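Local coordinates for protein PrgX (Enterococcus faecalis, PDB 2AWI) that acts as the receptor for the peptide sex pheromone cCF10 and probably binds DNA as a repressor in the control of plasmid conjugation, at residues I190-S201 with A210-L220. The protein carries 1 engineered substitution. Residues are numbered along the deposited sequence; the frame is centred on the assembly and turned at random.
Sequences IQTVLKNALTIS and AQYYINQFEHL
Y213 of helix 210-220 and L194 of helix 190-201 sit where the two helices pack antiparallel, their axes 8.8 Å apart at closest approach and crossing at -157°. Y213 is a knob in a hole made by L194, A197, L198 and S201. The methyl of A197 lies over the centre of the Y213 ring, a CH-pi contact with CB 3.4 Å from the ring centroid. Y212 CD2 lies against the opposite face, nearer the rim. L194 CD2 and S201 OG stand at the ring edge. S201 OG also donates to A197 O, 2.9 Å away, from above the carbonyl plane. The Y213 hydroxyl is hydrogen-bonded to Y165 OH.

L194 is a knob in turn, among Y213, Q216, F217 and L220. With CG anti to the carbonyl carbon (chi1 -48°), its two methyls reach helix 210-220: CD1 comes 3.6 Å from F217 N, while CD2 meets Q216 CB and Y213 CD1. L220 splits its methyls: CD1 meets L194 CD1 and Q191 CG, and CD2 meets I190 CD1 at 4.0 Å. Closer to the connection between the helices, L198 reaches A210 and I214 with its two methyls. Its CD1 touches A210 CB at 3.7 Å, and its CD2 presses on I214 CG1 at a tight 3.5 Å.

No hydrogen bond links the two segments. This is a knobs-into-holes antiparallel helical hairpin, consistent with the TPR-like helical repeats of the pheromone-receptor region.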
ATOM      1  N   ILE A 190      34.037   7.534   7.547  1.00 28.34           N
ATOM      2  CA  ILE A 190      34.104   6.152   7.980  1.00 28.28           C
ATOM      3  C   ILE A 190      32.824   5.408   7.607  1.00 29.62           C
ATOM      4  O   ILE A 190      32.821   4.179   7.522  1.00 26.15           O
ATOM      5  CB  ILE A 190      34.332   6.061   9.497  1.00 26.25           C
ATOM      6  CG1 ILE A 190      33.128   6.637  10.242  1.00 29.65           C
ATOM      7  CG2 ILE A 190      35.597   6.833   9.873  1.00 25.13           C
ATOM      8  CD1 ILE A 190      33.242   6.532  11.736  1.00 26.64           C
ATOM      9  N   GLN A 191      31.745   6.162   7.376  1.00 23.89           N
ATOM     10  CA  GLN A 191      30.454   5.585   7.005  1.00 25.10           C
ATOM     11  C   GLN A 191      30.349   5.320   5.511  1.00 26.48           C
ATOM     12  O   GLN A 191      29.763   4.326   5.090  1.00 27.94           O
ATOM     13  CB  GLN A 191      29.314   6.518   7.414  1.00 24.65           C
ATOM     14  CG  GLN A 191      28.788   6.306   8.820  1.00 21.34           C
ATOM     15  CD  GLN A 191      27.874   7.431   9.273  1.00 29.31           C
ATOM     16  OE1 GLN A 191      28.338   8.471   9.739  1.00 34.63           O
ATOM     17  NE2 GLN A 191      26.570   7.234   9.123  1.00 22.17           N
ATOM     18  N   THR A 192      30.914   6.218   4.712  1.00 24.79           N
ATOM     19  CA  THR A 192      30.867   6.086   3.262  1.00 24.02           C
ATOM     20  C   THR A 192      31.451   4.750   2.813  1.00 24.45           C
ATOM     21  O   THR A 192      30.903   4.092   1.929  1.00 26.10           O
ATOM     22  CB  THR A 192      31.639   7.236   2.581  1.00 25.25           C
ATOM     23  OG1 THR A 192      31.094   8.491   3.010  1.00 23.11           O
ATOM     24  CG2 THR A 192      31.524   7.143   1.059  1.00 19.72           C
ATOM     25  N   VAL A 193      32.560   4.363   3.438  1.00 25.35           N
ATOM     26  CA  VAL A 193      33.242   3.114   3.128  1.00 26.32           C
ATOM     27  C   VAL A 193      32.296   1.941   3.259  1.00 26.71           C
ATOM     28  O   VAL A 193      32.151   1.146   2.341  1.00 27.53           O
ATOM     29  CB  VAL A 193      34.429   2.847   4.090  1.00 32.37           C
ATOM     30  CG1 VAL A 193      35.041   1.492   3.778  1.00 37.15           C
ATOM     31  CG2 VAL A 193      35.466   3.941   3.970  1.00 29.89           C
ATOM     32  N   LEU A 194      31.652   1.840   4.411  1.00 31.74           N
ATOM     33  CA  LEU A 194      30.748   0.738   4.667  1.00 32.96           C
ATOM     34  C   LEU A 194      29.616   0.694   3.662  1.00 34.84           C
ATOM     35  O   LEU A 194      29.318  -0.363   3.115  1.00 36.15           O
ATOM     36  CB  LEU A 194      30.198   0.831   6.095  1.00 24.00           C
ATOM     37  CG  LEU A 194      31.279   1.078   7.156  1.00 24.34           C
ATOM     38  CD1 LEU A 194      30.655   1.195   8.530  1.00 24.37           C
ATOM     39  CD2 LEU A 194      32.285  -0.055   7.116  1.00 24.20           C
ATOM     40  N   LYS A 195      28.996   1.839   3.403  1.00 27.31           N
ATOM     41  CA  LYS A 195      27.880   1.884   2.470  1.00 25.77           C
ATOM     42  C   LYS A 195      28.312   1.421   1.083  1.00 26.10           C
ATOM     43  O   LYS A 195      27.632   0.608   0.454  1.00 25.85           O
ATOM     44  CB  LYS A 195      27.306   3.302   2.415  1.00 26.74           C
ATOM     45  CG  LYS A 195      25.986   3.429   1.657  1.00 28.75           C
ATOM     46  CD  LYS A 195      26.206   3.733   0.188  1.00 31.56           C
ATOM     47  CE  LYS A 195      26.841   5.105  -0.002  1.00 32.18           C
ATOM     48  NZ  LYS A 195      27.115   5.421  -1.436  1.00 33.06           N
ATOM     49  N   ASN A 196      29.443   1.934   0.606  1.00 25.36           N
ATOM     50  CA  ASN A 196      29.938   1.551  -0.706  1.00 26.27           C
ATOM     51  C   ASN A 196      30.373   0.095  -0.726  1.00 27.05           C
ATOM     52  O   ASN A 196      30.131  -0.624  -1.696  1.00 28.46           O
ATOM     53  CB  ASN A 196      31.113   2.438  -1.129  1.00 27.80           C
ATOM     54  CG  ASN A 196      30.688   3.858  -1.421  1.00 31.27           C
ATOM     55  OD1 ASN A 196      29.528   4.115  -1.736  1.00 24.99           O
ATOM     56  ND2 ASN A 196      31.628   4.789  -1.335  1.00 33.44           N
ATOM     57  N   ALA A 197      31.013  -0.341   0.351  1.00 34.46           N
ATOM     58  CA  ALA A 197      31.471  -1.718   0.431  1.00 37.17           C
ATOM     59  C   ALA A 197      30.281  -2.667   0.462  1.00 35.82           C
ATOM     60  O   ALA A 197      30.295  -3.701  -0.202  1.00 37.95           O
ATOM     61  CB  ALA A 197      32.332  -1.915   1.674  1.00 40.64           C
ATOM     62  N   LEU A 198      29.251  -2.306   1.224  1.00 31.58           N
ATOM     63  CA  LEU A 198      28.056  -3.144   1.347  1.00 32.40           C
ATOM     64  C   LEU A 198      27.244  -3.222   0.057  1.00 32.78           C
ATOM     65  O   LEU A 198      26.621  -4.242  -0.233  1.00 34.72           O
ATOM     66  CB  LEU A 198      27.169  -2.639   2.490  1.00 35.81           C
ATOM     67  CG  LEU A 198      25.808  -3.318   2.665  1.00 34.69           C
ATOM     68  CD1 LEU A 198      25.989  -4.818   2.720  1.00 25.18           C
ATOM     69  CD2 LEU A 198      25.137  -2.817   3.933  1.00 31.65           C
ATOM     70  N   THR A 199      27.252  -2.144  -0.715  1.00 32.02           N
ATOM     71  CA  THR A 199      26.523  -2.112  -1.975  1.00 31.30           C
ATOM     72  C   THR A 199      27.153  -3.143  -2.908  1.00 31.23           C
ATOM     73  O   THR A 199      26.465  -3.952  -3.525  1.00 32.76           O
ATOM     74  CB  THR A 199      26.606  -0.711  -2.631  1.00 26.70           C
ATOM     75  OG1 THR A 199      26.019   0.262  -1.755  1.00 23.42           O
ATOM     76  CG2 THR A 199      25.876  -0.695  -3.966  1.00 19.25           C
ATOM     77  N   ILE A 200      28.474  -3.097  -3.003  1.00 41.12           N
ATOM     78  CA  ILE A 200      29.218  -4.020  -3.841  1.00 40.62           C
ATOM     79  C   ILE A 200      29.023  -5.467  -3.371  1.00 41.09           C
ATOM     80  O   ILE A 200      28.831  -6.374  -4.180  1.00 42.69           O
ATOM     81  CB  ILE A 200      30.716  -3.655  -3.819  1.00 30.96           C
ATOM     82  CG1 ILE A 200      30.915  -2.297  -4.508  1.00 28.79           C
ATOM     83  CG2 ILE A 200      31.533  -4.746  -4.488  1.00 28.47           C
ATOM     84  CD1 ILE A 200      32.324  -1.698  -4.364  1.00 28.30           C
ATOM     85  N   SER A 201      29.039  -5.675  -2.063  1.00 34.48           N
ATOM     86  CA  SER A 201      28.878  -7.012  -1.509  1.00 36.37           C
ATOM     87  C   SER A 201      27.544  -7.658  -1.842  1.00 39.14           C
ATOM     88  O   SER A 201      27.486  -8.862  -2.105  1.00 40.48           O
ATOM     89  CB  SER A 201      29.064  -6.970   0.002  1.00 32.11           C
ATOM     90  OG  SER A 201      30.379  -6.546   0.302  1.00 35.99           O
ATOM     91  N   ALA A 210      28.649  -8.997   3.170  1.00 42.00           N
ATOM     92  CA  ALA A 210      27.569  -8.053   3.413  1.00 42.36           C
ATOM     93  C   ALA A 210      27.270  -7.954   4.900  1.00 42.57           C
ATOM     94  O   ALA A 210      27.125  -6.855   5.432  1.00 45.25           O
ATOM     95  CB  ALA A 210      26.311  -8.471   2.648  1.00 37.02           C
ATOM     96  N   GLN A 211      27.181  -9.096   5.572  1.00 41.62           N
ATOM     97  CA  GLN A 211      26.892  -9.096   7.000  1.00 43.15           C
ATOM     98  C   GLN A 211      28.022  -8.392   7.754  1.00 40.54           C
ATOM     99  O   GLN A 211      27.794  -7.699   8.744  1.00 39.92           O
ATOM    100  CB  GLN A 211      26.729 -10.528   7.520  1.00 58.55           C
ATOM    101  CG  GLN A 211      26.185 -10.602   8.945  1.00 62.51           C
ATOM    102  CD  GLN A 211      26.167 -12.018   9.511  1.00 69.51           C
ATOM    103  OE1 GLN A 211      25.660 -12.252  10.611  1.00 77.54           O
ATOM    104  NE2 GLN A 211      26.725 -12.967   8.762  1.00 74.73           N
ATOM    105  N   TYR A 212      29.246  -8.571   7.278  1.00 38.07           N
ATOM    106  CA  TYR A 212      30.377  -7.940   7.928  1.00 36.78           C
ATOM    107  C   TYR A 212      30.114  -6.441   8.013  1.00 36.31           C
ATOM    108  O   TYR A 212      30.088  -5.866   9.101  1.00 37.26           O
ATOM    109  CB  TYR A 212      31.672  -8.201   7.138  1.00 31.64           C
ATOM    110  CG  TYR A 212      32.843  -7.371   7.621  1.00 29.64           C
ATOM    111  CD1 TYR A 212      33.443  -7.623   8.856  1.00 27.29           C
ATOM    112  CD2 TYR A 212      33.307  -6.289   6.873  1.00 30.05           C
ATOM    113  CE1 TYR A 212      34.476  -6.808   9.337  1.00 25.66           C
ATOM    114  CE2 TYR A 212      34.334  -5.469   7.343  1.00 25.16           C
ATOM    115  CZ  TYR A 212      34.911  -5.732   8.574  1.00 30.07           C
ATOM    116  OH  TYR A 212      35.901  -4.899   9.059  1.00 34.97           O
ATOM    117  N   TYR A 213      29.909  -5.820   6.855  1.00 35.52           N
ATOM    118  CA  TYR A 213      29.671  -4.385   6.781  1.00 37.07           C
ATOM    119  C   TYR A 213      28.407  -3.930   7.505  1.00 37.09           C
ATOM    120  O   TYR A 213      28.409  -2.894   8.167  1.00 36.39           O
ATOM    121  CB  TYR A 213      29.653  -3.958   5.318  1.00 31.01           C
ATOM    122  CG  TYR A 213      30.996  -4.169   4.654  1.00 30.24           C
ATOM    123  CD1 TYR A 213      32.124  -3.476   5.090  1.00 33.96           C
ATOM    124  CD2 TYR A 213      31.146  -5.080   3.605  1.00 33.10           C
ATOM    125  CE1 TYR A 213      33.373  -3.682   4.502  1.00 31.59           C
ATOM    126  CE2 TYR A 213      32.386  -5.294   3.008  1.00 34.21           C
ATOM    127  CZ  TYR A 213      33.495  -4.590   3.462  1.00 35.85           C
ATOM    128  OH  TYR A 213      34.722  -4.784   2.871  1.00 33.92           O
ATOM    129  N   ILE A 214      27.332  -4.701   7.390  1.00 38.69           N
ATOM    130  CA  ILE A 214      26.098  -4.356   8.072  1.00 37.61           C
ATOM    131  C   ILE A 214      26.392  -4.299   9.568  1.00 39.53           C
ATOM    132  O   ILE A 214      25.863  -3.449  10.286  1.00 41.11           O
ATOM    133  CB  ILE A 214      24.997  -5.403   7.794  1.00 26.42           C
ATOM    134  CG1 ILE A 214      24.526  -5.271   6.341  1.00 22.82           C
ATOM    135  CG2 ILE A 214      23.834  -5.233   8.780  1.00 22.63           C
ATOM    136  CD1 ILE A 214      23.364  -6.185   5.980  1.00 27.87           C
ATOM    137  N   ASN A 215      27.246  -5.203  10.036  1.00 34.66           N
ATOM    138  CA  ASN A 215      27.618  -5.242  11.446  1.00 34.82           C
ATOM    139  C   ASN A 215      28.486  -4.042  11.814  1.00 32.48           C
ATOM    140  O   ASN A 215      28.281  -3.415  12.854  1.00 34.77           O
ATOM    141  CB  ASN A 215      28.370  -6.537  11.768  1.00 77.36           C
ATOM    142  CG  ASN A 215      27.470  -7.760  11.750  1.00 81.50           C
ATOM    143  OD1 ASN A 215      27.940  -8.891  11.883  1.00 87.52           O
ATOM    144  ND2 ASN A 215      26.171  -7.539  11.593  1.00 85.43           N
ATOM    145  N   GLN A 216      29.463  -3.724  10.968  1.00 32.50           N
ATOM    146  CA  GLN A 216      30.330  -2.583  11.238  1.00 33.39           C
ATOM    147  C   GLN A 216      29.499  -1.299  11.331  1.00 35.15           C
ATOM    148  O   GLN A 216      29.677  -0.491  12.244  1.00 33.10           O
ATOM    149  CB  GLN A 216      31.393  -2.432  10.144  1.00 31.60           C
ATOM    150  CG  GLN A 216      32.452  -3.527  10.133  1.00 31.23           C
ATOM    151  CD  GLN A 216      32.956  -3.882  11.526  1.00 32.10           C
ATOM    152  OE1 GLN A 216      33.338  -3.011  12.310  1.00 31.48           O
ATOM    153  NE2 GLN A 216      32.960  -5.172  11.836  1.00 31.23           N
ATOM    154  N   PHE A 217      28.579  -1.123  10.387  1.00 44.26           N
ATOM    155  CA  PHE A 217      27.743   0.062  10.385  1.00 45.39           C
ATOM    156  C   PHE A 217      26.885   0.141  11.637  1.00 45.00           C
ATOM    157  O   PHE A 217      26.804   1.188  12.278  1.00 45.42           O
ATOM    158  CB  PHE A 217      26.827   0.089   9.164  1.00 33.39           C
ATOM    159  CG  PHE A 217      25.962   1.312   9.106  1.00 35.79           C
ATOM    160  CD1 PHE A 217      26.525   2.565   8.869  1.00 33.46           C
ATOM    161  CD2 PHE A 217      24.595   1.226   9.347  1.00 34.23           C
ATOM    162  CE1 PHE A 217      25.740   3.705   8.875  1.00 32.92           C
ATOM    163  CE2 PHE A 217      23.800   2.368   9.356  1.00 29.59           C
ATOM    164  CZ  PHE A 217      24.373   3.606   9.121  1.00 28.44           C
ATOM    165  N   GLU A 218      26.237  -0.964  11.981  1.00 31.96           N
ATOM    166  CA  GLU A 218      25.381  -0.979  13.152  1.00 33.38           C
ATOM    167  C   GLU A 218      26.153  -0.738  14.437  1.00 33.72           C
ATOM    168  O   GLU A 218      25.615  -0.203  15.400  1.00 35.03           O
ATOM    169  CB  GLU A 218      24.603  -2.293  13.221  1.00 41.63           C
ATOM    170  CG  GLU A 218      23.481  -2.366  12.189  1.00 46.38           C
ATOM    171  CD  GLU A 218      22.439  -1.266  12.375  1.00 54.16           C
ATOM    172  OE1 GLU A 218      21.917  -0.758  11.356  1.00 45.96           O
ATOM    173  OE2 GLU A 218      22.134  -0.914  13.536  1.00 58.13           O
ATOM    174  N   HIS A 219      27.419  -1.125  14.454  1.00 33.21           N
ATOM    175  CA  HIS A 219      28.226  -0.916  15.640  1.00 33.63           C
ATOM    176  C   HIS A 219      28.518   0.573  15.836  1.00 35.90           C
ATOM    177  O   HIS A 219      28.647   1.043  16.969  1.00 37.57           O
ATOM    178  CB  HIS A 219      29.545  -1.679  15.541  1.00 31.67           C
ATOM    179  CG  HIS A 219      30.466  -1.411  16.687  1.00 28.71           C
ATOM    180  ND1 HIS A 219      30.142  -1.736  17.987  1.00 30.70           N
ATOM    181  CD2 HIS A 219      31.662  -0.779  16.742  1.00 22.65           C
ATOM    182  CE1 HIS A 219      31.098  -1.310  18.792  1.00 24.63           C
ATOM    183  NE2 HIS A 219      32.031  -0.724  18.064  1.00 23.53           N
ATOM    184  N   LEU A 220      28.634   1.309  14.733  1.00 33.98           N
ATOM    185  CA  LEU A 220      28.898   2.741  14.803  1.00 34.60           C
ATOM    186  C   LEU A 220      27.862   3.439  15.675  1.00 33.79           C
ATOM    187  O   LEU A 220      28.170   4.433  16.332  1.00 35.72           O
ATOM    188  CB  LEU A 220      28.870   3.373  13.409  1.00 40.81           C
ATOM    189  CG  LEU A 220      29.946   3.009  12.383  1.00 40.33           C
ATOM    190  CD1 LEU A 220      29.784   3.918  11.166  1.00 37.16           C
ATOM    191  CD2 LEU A 220      31.334   3.186  12.976  1.00 36.22           C
TER